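Local coordinates for protein isochorismatase hydrolase (Alkaliphilus metalliredigens, PDB 3HB7) that probably acts as a hydrolase of the isochorismatase family, with a cysteine-hydrolase type of active site, though its natural substrate is not established, at residues Ala9-Asp14 and Val56-Ala61; Trp129-Val134 and Glu160-Tyr165. One frame throughout, in Å; residues are numbered along the deposited sequence.

Interaction 1: Ala9-Asp14 and Val56-Ala61; sequences AILVID and VHIQEA
Asp14 OD1 accepts the backbone N-H of Glu60, with N and OD1 2.9 Å apart; the donor comes to the syn side of the carboxylate, 24° out of its plane. Chi1 of -77° sets Asp14 CG beside its own backbone N, and that N donates to Ile58 O at 2.9 Å. Main chain and side chain of Asp14 thus grip the neighbouring strand in succession. Asp14 OD2 stands 4.2 Å from Glu60 OE2, the two carboxylate planes 85° apart.

Upstream, the bonds Val56 N to Ile10 O, Val12 N to Val56 O and Ile58 N to Val12 O continue the parallel pairing. Leu11 and Val56 point the same way, side by side, with Leu11 CD2 3.6 Å from Val56 CB. Ile58 CD1 reaches to 3.9 Å from Leu11 CB. On the other face Val12 meets His57, whose buried ND1 has no partner in the model while NE2 bonds Glu95.

A salt bridge joins Asp14 OD2 to Lys100, consistent with the Asp-Lys pair of the cysteine-hydrolase catalytic triad. Helix 111-117 covers the Leu11-Val56 face through Leu111 and Tyr114; strand 122-126 flanks strand 8-13, and strand 96-100 flanks strand 53-60.

Interaction 2: Trp129-Val134 and Glu160-Tyr165; sequences WTNVCV and EEMHEY
Met162, a selenomethionine in the model, touches both Trp129 and Asn131. CG is anti to the carbonyl carbon (chi1 -84°) and the chain beyond it is extended, which carries SE out to the indole. There SE lies 3.9 Å from Trp129 CZ3 and 5.0 Å from the centroid of the six-membered ring, 64° off the ring normal: an oblique Met-aromatic contact. Asn131 crosses the same chain obliquely. Its OD1 lies 3.7 Å from SE, and its ND2 is the same distance, 3.7 Å, from Met162 CB, while ND2 also makes a weak hydrogen bond to Ser157. An alanine in place of Asn131 would probably open a gap beside the Met162 chain, leaving SE freer to shift against the indole and Ser157 without this weak partner.

The loop that receives Met162 is a type I turn from Trp129 to Val132, entered through a cis peptide bond before Trp129. Trp129 O accepts from Val132 N and Val134 N, which reach it from opposite faces of its plane. Val132 is the N-cap of helix 133-143, and Cys133, in its first turn, probably supplies the nucleophile, as in related cysteine hydrolases.

His163 follows, its ring edge turned to Thr130, with Thr130 CB near the ring plane. Thr130 CG2 rests 3.8 Å from His163 O. The imidazole NE2 makes a weak hydrogen bond to Thr155.

Tyr165 closes the row from the next turn of the helix. Its ring lays one face over Met162 CA, which sits 3.7 Å above the plane and offset toward the rim, and its OH is 4.1 Å from Asn131 OD1.

Overall arrangement
Interactions 1 and 2, with centres about 16 Å apart, meet at the probable active site. The carboxylate just after strand 8-13 comes close to the cysteine that begins helix 133-143, Asp14 OD2 lying 4.1 Å from Cys133 SG. With Lys100, contributed by strand 96-100, they form a group consistent with the Asp-Lys-Cys triad of cysteine hydrolases. Beside it, Ile13 packs against the start of the helix, its CG2 4.2 Å from Cys133 CB. Interaction 1 is buried in the sheet, whereas interaction 2 joins the 129-132 turn to helix 160-170 at the surface. A sodium ion lies about 12 Å from the side chain of Ile13 and about 10 Å from that of Asn131.

Interaction 1: Ala9-Asp14 and Val56-Ala61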
ATOM      1  N   ALA E   9     -14.785 -23.629 -43.280  1.00 25.91           N
ATOM      2  CA  ALA E   9     -14.255 -22.336 -43.620  1.00 25.63           C
ATOM      3  C   ALA E   9     -13.298 -21.898 -42.548  1.00 25.45           C
ATOM      4  O   ALA E   9     -13.568 -21.999 -41.379  1.00 25.42           O
ATOM      5  CB  ALA E   9     -15.339 -21.354 -43.770  1.00 25.33           C
ATOM      6  N   ILE E  10     -12.165 -21.401 -42.967  1.00 25.27           N
ATOM      7  CA  ILE E  10     -11.185 -20.944 -42.042  1.00 24.98           C
ATOM      8  C   ILE E  10     -11.147 -19.466 -42.160  1.00 24.46           C
ATOM      9  O   ILE E  10     -10.891 -18.953 -43.207  1.00 24.21           O
ATOM     10  CB  ILE E  10      -9.831 -21.514 -42.404  1.00 25.39           C
ATOM     11  CG1 ILE E  10      -9.892 -23.021 -42.297  1.00 26.18           C
ATOM     12  CG2 ILE E  10      -8.755 -20.975 -41.512  1.00 25.26           C
ATOM     13  CD1 ILE E  10      -8.624 -23.678 -42.551  1.00 27.82           C
ATOM     14  N   LEU E  11     -11.407 -18.782 -41.063  1.00 23.62           N
ATOM     15  CA  LEU E  11     -11.484 -17.345 -41.082  1.00 22.74           C
ATOM     16  C   LEU E  11     -10.198 -16.753 -40.593  1.00 22.19           C
ATOM     17  O   LEU E  11      -9.763 -17.020 -39.524  1.00 21.56           O
ATOM     18  CB  LEU E  11     -12.646 -16.867 -40.230  1.00 22.41           C
ATOM     19  CG  LEU E  11     -13.927 -17.620 -40.505  1.00 22.71           C
ATOM     20  CD1 LEU E  11     -15.028 -17.230 -39.591  1.00 23.21           C
ATOM     21  CD2 LEU E  11     -14.338 -17.426 -41.889  1.00 21.10           C
ATOM     22  N   VAL E  12      -9.588 -15.933 -41.408  1.00 22.07           N
ATOM     23  CA  VAL E  12      -8.345 -15.356 -41.042  1.00 22.38           C
ATOM     24  C   VAL E  12      -8.613 -13.927 -40.718  1.00 22.88           C
ATOM     25  O   VAL E  12      -8.984 -13.160 -41.558  1.00 22.77           O
ATOM     26  CB  VAL E  12      -7.361 -15.488 -42.180  1.00 22.30           C
ATOM     27  CG1 VAL E  12      -6.040 -14.981 -41.789  1.00 22.09           C
ATOM     28  CG2 VAL E  12      -7.259 -16.890 -42.576  1.00 21.35           C
ATOM     29  N   ILE E  13      -8.436 -13.594 -39.457  1.00 23.25           N
ATOM     30  CA  ILE E  13      -8.952 -12.361 -38.943  1.00 23.20           C
ATOM     31  C   ILE E  13      -7.924 -11.325 -38.645  1.00 23.26           C
ATOM     32  O   ILE E  13      -7.149 -11.443 -37.758  1.00 23.46           O
ATOM     33  CB  ILE E  13      -9.768 -12.615 -37.685  1.00 23.16           C
ATOM     34  CG1 ILE E  13     -11.033 -13.369 -38.027  1.00 22.05           C
ATOM     35  CG2 ILE E  13     -10.123 -11.349 -37.046  1.00 22.02           C
ATOM     36  CD1 ILE E  13     -11.473 -14.244 -36.975  1.00 23.03           C
ATOM     37  N   ASP E  14      -7.972 -10.285 -39.433  1.00 23.61           N
ATOM     38  CA  ASP E  14      -7.219  -9.081 -39.226  1.00 24.04           C
ATOM     39  C   ASP E  14      -5.707  -9.159 -39.235  1.00 24.40           C
ATOM     40  O   ASP E  14      -5.055  -8.376 -38.605  1.00 24.60           O
ATOM     41  CB  ASP E  14      -7.698  -8.391 -37.970  1.00 24.13           C
ATOM     42  CG  ASP E  14      -8.995  -7.672 -38.169  1.00 25.02           C
ATOM     43  OD1 ASP E  14      -9.429  -7.501 -39.300  1.00 24.20           O
ATOM     44  OD2 ASP E  14      -9.577  -7.256 -37.179  1.00 25.67           O
ATOM     45  N   VAL E  56     -11.179 -17.753 -45.906  1.00 23.45           N
ATOM     46  CA  VAL E  56     -11.884 -16.490 -45.906  1.00 22.42           C
ATOM     47  C   VAL E  56     -11.041 -15.476 -45.179  1.00 22.17           C
ATOM     48  O   VAL E  56     -10.628 -15.702 -44.085  1.00 21.93           O
ATOM     49  CB  VAL E  56     -13.204 -16.635 -45.200  1.00 22.52           C
ATOM     50  CG1 VAL E  56     -14.025 -15.422 -45.349  1.00 21.77           C
ATOM     51  CG2 VAL E  56     -13.920 -17.801 -45.696  1.00 21.99           C
ATOM     52  N   HIS E  57     -10.781 -14.347 -45.793  1.00 21.82           N
ATOM     53  CA  HIS E  57      -9.948 -13.345 -45.167  1.00 21.65           C
ATOM     54  C   HIS E  57     -10.764 -12.149 -44.730  1.00 21.47           C
ATOM     55  O   HIS E  57     -11.487 -11.567 -45.501  1.00 21.19           O
ATOM     56  CB  HIS E  57      -8.849 -12.874 -46.103  1.00 21.84           C
ATOM     57  CG  HIS E  57      -8.133 -13.977 -46.810  1.00 22.81           C
ATOM     58  ND1 HIS E  57      -6.893 -14.422 -46.426  1.00 22.91           N
ATOM     59  CD2 HIS E  57      -8.475 -14.709 -47.888  1.00 22.73           C
ATOM     60  CE1 HIS E  57      -6.517 -15.398 -47.218  1.00 22.76           C
ATOM     61  NE2 HIS E  57      -7.460 -15.593 -48.112  1.00 24.07           N
ATOM     62  N   ILE E  58     -10.639 -11.801 -43.469  1.00 20.89           N
ATOM     63  CA  ILE E  58     -11.442 -10.764 -42.903  1.00 20.22           C
ATOM     64  C   ILE E  58     -10.613  -9.598 -42.466  1.00 20.67           C
ATOM     65  O   ILE E  58      -9.707  -9.733 -41.691  1.00 20.56           O
ATOM     66  CB  ILE E  58     -12.251 -11.321 -41.771  1.00 20.06           C
ATOM     67  CG1 ILE E  58     -13.105 -12.436 -42.319  1.00 19.86           C
ATOM     68  CG2 ILE E  58     -13.136 -10.272 -41.202  1.00 18.56           C
ATOM     69  CD1 ILE E  58     -13.647 -13.288 -41.332  1.00 19.29           C
ATOM     70  N   GLN E  59     -10.938  -8.440 -42.986  1.00 20.66           N
ATOM     71  CA  GLN E  59     -10.201  -7.249 -42.694  1.00 21.42           C
ATOM     72  C   GLN E  59     -11.077  -6.143 -42.168  1.00 21.81           C
ATOM     73  O   GLN E  59     -12.094  -5.845 -42.717  1.00 21.84           O
ATOM     74  CB  GLN E  59      -9.469  -6.767 -43.937  1.00 21.24           C
ATOM     75  CG  GLN E  59     -10.339  -6.101 -44.919  1.00 21.97           C
ATOM     76  CD  GLN E  59      -9.668  -5.762 -46.201  1.00 21.77           C
ATOM     77  OE1 GLN E  59      -8.563  -5.298 -46.200  1.00 23.24           O
ATOM     78  NE2 GLN E  59     -10.312  -6.026 -47.293  1.00 20.71           N
ATOM     79  N   GLU E  60     -10.625  -5.521 -41.101  1.00 22.43           N
ATOM     80  CA  GLU E  60     -11.259  -4.351 -40.557  1.00 22.84           C
ATOM     81  C   GLU E  60     -11.049  -3.232 -41.525  1.00 22.93           C
ATOM     82  O   GLU E  60      -9.962  -3.031 -41.987  1.00 22.92           O
ATOM     83  CB  GLU E  60     -10.618  -4.006 -39.231  1.00 22.85           C
ATOM     84  CG  GLU E  60     -11.077  -2.736 -38.618  1.00 23.84           C
ATOM     85  CD  GLU E  60     -10.545  -2.545 -37.222  1.00 25.09           C
ATOM     86  OE1 GLU E  60      -9.800  -1.607 -36.998  1.00 26.45           O
ATOM     87  OE2 GLU E  60     -10.860  -3.344 -36.349  1.00 26.32           O
ATOM     88  N   ALA E  61     -12.123  -2.541 -41.852  1.00 22.58           N
ATOM     89  CA  ALA E  61     -12.112  -1.461 -42.799  1.00 22.88           C
ATOM     90  C   ALA E  61     -13.051  -0.323 -42.435  1.00 23.34           C
ATOM     91  O   ALA E  61     -14.077  -0.189 -43.018  1.00 23.48           O
ATOM     92  CB  ALA E  61     -12.440  -1.984 -44.151  1.00 22.17           C
TER

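Interaction 2: Trp129-Val134 and Glu160-Tyr165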
ATOM      1  N   TRP E 129      -7.333 -10.243 -32.382  1.00 26.59           N
ATOM      2  CA  TRP E 129      -6.847 -10.746 -31.122  1.00 26.95           C
ATOM      3  C   TRP E 129      -7.731 -11.838 -30.645  1.00 26.79           C
ATOM      4  O   TRP E 129      -8.906 -11.810 -30.857  1.00 26.62           O
ATOM      5  CB  TRP E 129      -6.894  -9.699 -30.030  1.00 27.12           C
ATOM      6  CG  TRP E 129      -6.267  -8.421 -30.275  1.00 28.28           C
ATOM      7  CD1 TRP E 129      -5.778  -7.967 -31.422  1.00 29.47           C
ATOM      8  CD2 TRP E 129      -6.066  -7.399 -29.319  1.00 28.58           C
ATOM      9  NE1 TRP E 129      -5.280  -6.729 -31.262  1.00 29.48           N
ATOM     10  CE2 TRP E 129      -5.452  -6.356 -29.966  1.00 29.50           C
ATOM     11  CE3 TRP E 129      -6.366  -7.267 -27.972  1.00 28.29           C
ATOM     12  CZ2 TRP E 129      -5.129  -5.198 -29.332  1.00 30.07           C
ATOM     13  CZ3 TRP E 129      -6.050  -6.131 -27.355  1.00 28.43           C
ATOM     14  CH2 TRP E 129      -5.437  -5.110 -28.022  1.00 29.55           C
ATOM     15  N   THR E 130      -7.160 -12.743 -29.892  1.00 26.30           N
ATOM     16  CA  THR E 130      -7.840 -13.919 -29.462  1.00 26.30           C
ATOM     17  C   THR E 130      -9.046 -13.563 -28.653  1.00 26.43           C
ATOM     18  O   THR E 130     -10.081 -14.162 -28.806  1.00 26.98           O
ATOM     19  CB  THR E 130      -6.923 -14.743 -28.566  1.00 26.19           C
ATOM     20  OG1 THR E 130      -5.707 -14.981 -29.239  1.00 25.54           O
ATOM     21  CG2 THR E 130      -7.538 -16.042 -28.230  1.00 25.42           C
ATOM     22  N   ASN E 131      -8.898 -12.593 -27.769  1.00 26.15           N
ATOM     23  CA  ASN E 131      -9.949 -12.238 -26.853  1.00 25.24           C
ATOM     24  C   ASN E 131     -10.861 -11.155 -27.351  1.00 25.26           C
ATOM     25  O   ASN E 131     -11.795 -10.816 -26.701  1.00 25.27           O
ATOM     26  CB  ASN E 131      -9.378 -11.901 -25.479  1.00 25.11           C
ATOM     27  CG  ASN E 131      -8.395 -10.798 -25.522  1.00 24.83           C
ATOM     28  OD1 ASN E 131      -8.478  -9.875 -24.760  1.00 24.26           O
ATOM     29  ND2 ASN E 131      -7.483 -10.864 -26.440  1.00 22.41           N
ATOM     30  N   VAL E 132     -10.574 -10.608 -28.506  1.00 25.02           N
ATOM     31  CA  VAL E 132     -11.402  -9.570 -29.042  1.00 24.13           C
ATOM     32  C   VAL E 132     -12.135  -9.974 -30.287  1.00 24.37           C
ATOM     33  O   VAL E 132     -13.130 -10.616 -30.221  1.00 24.31           O
ATOM     34  CB  VAL E 132     -10.604  -8.335 -29.302  1.00 24.27           C
ATOM     35  CG1 VAL E 132     -11.491  -7.223 -29.725  1.00 21.99           C
ATOM     36  CG2 VAL E 132      -9.862  -7.966 -28.075  1.00 23.06           C
ATOM     37  N   CYS E 133     -11.627  -9.578 -31.429  1.00 24.60           N
ATOM     38  CA  CYS E 133     -12.287  -9.844 -32.696  1.00 24.94           C
ATOM     39  C   CYS E 133     -12.407 -11.325 -33.004  1.00 24.80           C
ATOM     40  O   CYS E 133     -13.388 -11.757 -33.512  1.00 24.53           O
ATOM     41  CB  CYS E 133     -11.665  -9.063 -33.847  1.00 24.78           C
ATOM     42  SG  CYS E 133     -11.876  -7.326 -33.781  1.00 26.27           S
ATOM     43  N   VAL E 134     -11.412 -12.104 -32.653  1.00 24.37           N
ATOM     44  CA  VAL E 134     -11.516 -13.522 -32.803  1.00 24.44           C
ATOM     45  C   VAL E 134     -12.618 -14.116 -31.957  1.00 24.67           C
ATOM     46  O   VAL E 134     -13.402 -14.887 -32.423  1.00 24.77           O
ATOM     47  CB  VAL E 134     -10.205 -14.192 -32.447  1.00 24.35           C
ATOM     48  CG1 VAL E 134     -10.368 -15.633 -32.372  1.00 23.42           C
ATOM     49  CG2 VAL E 134      -9.189 -13.867 -33.419  1.00 23.26           C
ATOM     50  N   GLU E 160       0.317 -12.465 -23.868  1.00 28.59           N
ATOM     51  CA  GLU E 160       0.152 -13.882 -23.685  1.00 29.19           C
ATOM     52  C   GLU E 160      -0.952 -14.168 -22.691  1.00 29.55           C
ATOM     53  O   GLU E 160      -1.634 -15.171 -22.784  1.00 29.53           O
ATOM     54  CB  GLU E 160       1.466 -14.543 -23.282  1.00 29.17           C
ATOM     55  CG  GLU E 160       2.072 -15.462 -24.352  1.00 31.03           C
ATOM     56  CD  GLU E 160       3.534 -15.837 -24.091  1.00 32.69           C
ATOM     57  OE1 GLU E 160       3.822 -16.481 -23.070  1.00 34.19           O
ATOM     58  OE2 GLU E 160       4.398 -15.496 -24.906  1.00 33.04           O
ATOM     59  N   GLU E 161      -1.104 -13.303 -21.707  1.00 29.78           N
ATOM     60  CA  GLU E 161      -2.159 -13.485 -20.755  1.00 30.23           C
ATOM     61  C   GLU E 161      -3.518 -13.363 -21.396  1.00 30.05           C
ATOM     62  O   GLU E 161      -4.375 -14.164 -21.132  1.00 29.90           O
ATOM     63  CB  GLU E 161      -2.045 -12.495 -19.612  1.00 30.69           C
ATOM     64  CG  GLU E 161      -2.660 -13.007 -18.334  1.00 33.72           C
ATOM     65  CD  GLU E 161      -3.234 -11.932 -17.423  1.00 37.55           C
ATOM     66  OE1 GLU E 161      -2.843 -10.759 -17.540  1.00 39.35           O
ATOM     67  OE2 GLU E 161      -4.072 -12.270 -16.564  1.00 38.19           O
HETATM   68  N   MSE E 162      -3.706 -12.345 -22.223  1.00 29.83           N
HETATM   69  CA  MSE E 162      -4.979 -12.114 -22.882  1.00 30.16           C
HETATM   70  C   MSE E 162      -5.298 -13.276 -23.781  1.00 29.53           C
HETATM   71  O   MSE E 162      -6.409 -13.743 -23.805  1.00 29.37           O
HETATM   72  CB  MSE E 162      -4.951 -10.842 -23.704  1.00 30.19           C
HETATM   73  CG  MSE E 162      -5.229  -9.605 -22.952  1.00 33.23           C
HETATM   74 SE   MSE E 162      -5.288  -8.106 -24.055  1.00 42.90          SE
HETATM   75  CE  MSE E 162      -5.734  -6.770 -22.846  1.00 38.39           C
ATOM     76  N   HIS E 163      -4.309 -13.756 -24.506  1.00 28.80           N
ATOM     77  CA  HIS E 163      -4.529 -14.890 -25.354  1.00 28.44           C
ATOM     78  C   HIS E 163      -4.918 -16.096 -24.551  1.00 28.07           C
ATOM     79  O   HIS E 163      -5.785 -16.828 -24.943  1.00 27.73           O
ATOM     80  CB  HIS E 163      -3.298 -15.206 -26.175  1.00 28.37           C
ATOM     81  CG  HIS E 163      -3.418 -16.466 -26.961  1.00 29.29           C
ATOM     82  ND1 HIS E 163      -2.557 -17.525 -26.806  1.00 28.88           N
ATOM     83  CD2 HIS E 163      -4.304 -16.843 -27.904  1.00 27.98           C
ATOM     84  CE1 HIS E 163      -2.915 -18.499 -27.615  1.00 28.33           C
ATOM     85  NE2 HIS E 163      -3.971 -18.110 -28.290  1.00 28.30           N
ATOM     86  N   GLU E 164      -4.247 -16.301 -23.434  1.00 27.88           N
ATOM     87  CA  GLU E 164      -4.501 -17.443 -22.596  1.00 27.87           C
ATOM     88  C   GLU E 164      -5.893 -17.444 -22.006  1.00 27.47           C
ATOM     89  O   GLU E 164      -6.542 -18.468 -21.969  1.00 27.69           O
ATOM     90  CB  GLU E 164      -3.451 -17.513 -21.484  1.00 28.28           C
ATOM     91  CG  GLU E 164      -3.498 -18.783 -20.645  1.00 30.13           C
ATOM     92  CD  GLU E 164      -2.826 -18.684 -19.265  1.00 33.12           C
ATOM     93  OE1 GLU E 164      -2.850 -19.682 -18.544  1.00 33.08           O
ATOM     94  OE2 GLU E 164      -2.283 -17.638 -18.888  1.00 34.36           O
ATOM     95  N   TYR E 165      -6.340 -16.317 -21.485  1.00 26.69           N
ATOM     96  CA  TYR E 165      -7.697 -16.264 -20.993  1.00 26.22           C
ATOM     97  C   TYR E 165      -8.744 -16.267 -22.082  1.00 25.74           C
ATOM     98  O   TYR E 165      -9.843 -16.694 -21.877  1.00 25.21           O
ATOM     99  CB  TYR E 165      -7.934 -15.284 -19.835  1.00 26.25           C
ATOM    100  CG  TYR E 165      -7.867 -13.821 -20.110  1.00 27.49           C
ATOM    101  CD1 TYR E 165      -8.744 -13.213 -20.958  1.00 28.75           C
ATOM    102  CD2 TYR E 165      -6.962 -13.038 -19.471  1.00 28.26           C
ATOM    103  CE1 TYR E 165      -8.686 -11.882 -21.187  1.00 29.37           C
ATOM    104  CE2 TYR E 165      -6.908 -11.713 -19.689  1.00 29.30           C
ATOM    105  CZ  TYR E 165      -7.774 -11.142 -20.546  1.00 29.96           C
ATOM    106  OH  TYR E 165      -7.707  -9.820 -20.764  1.00 30.63           O
TER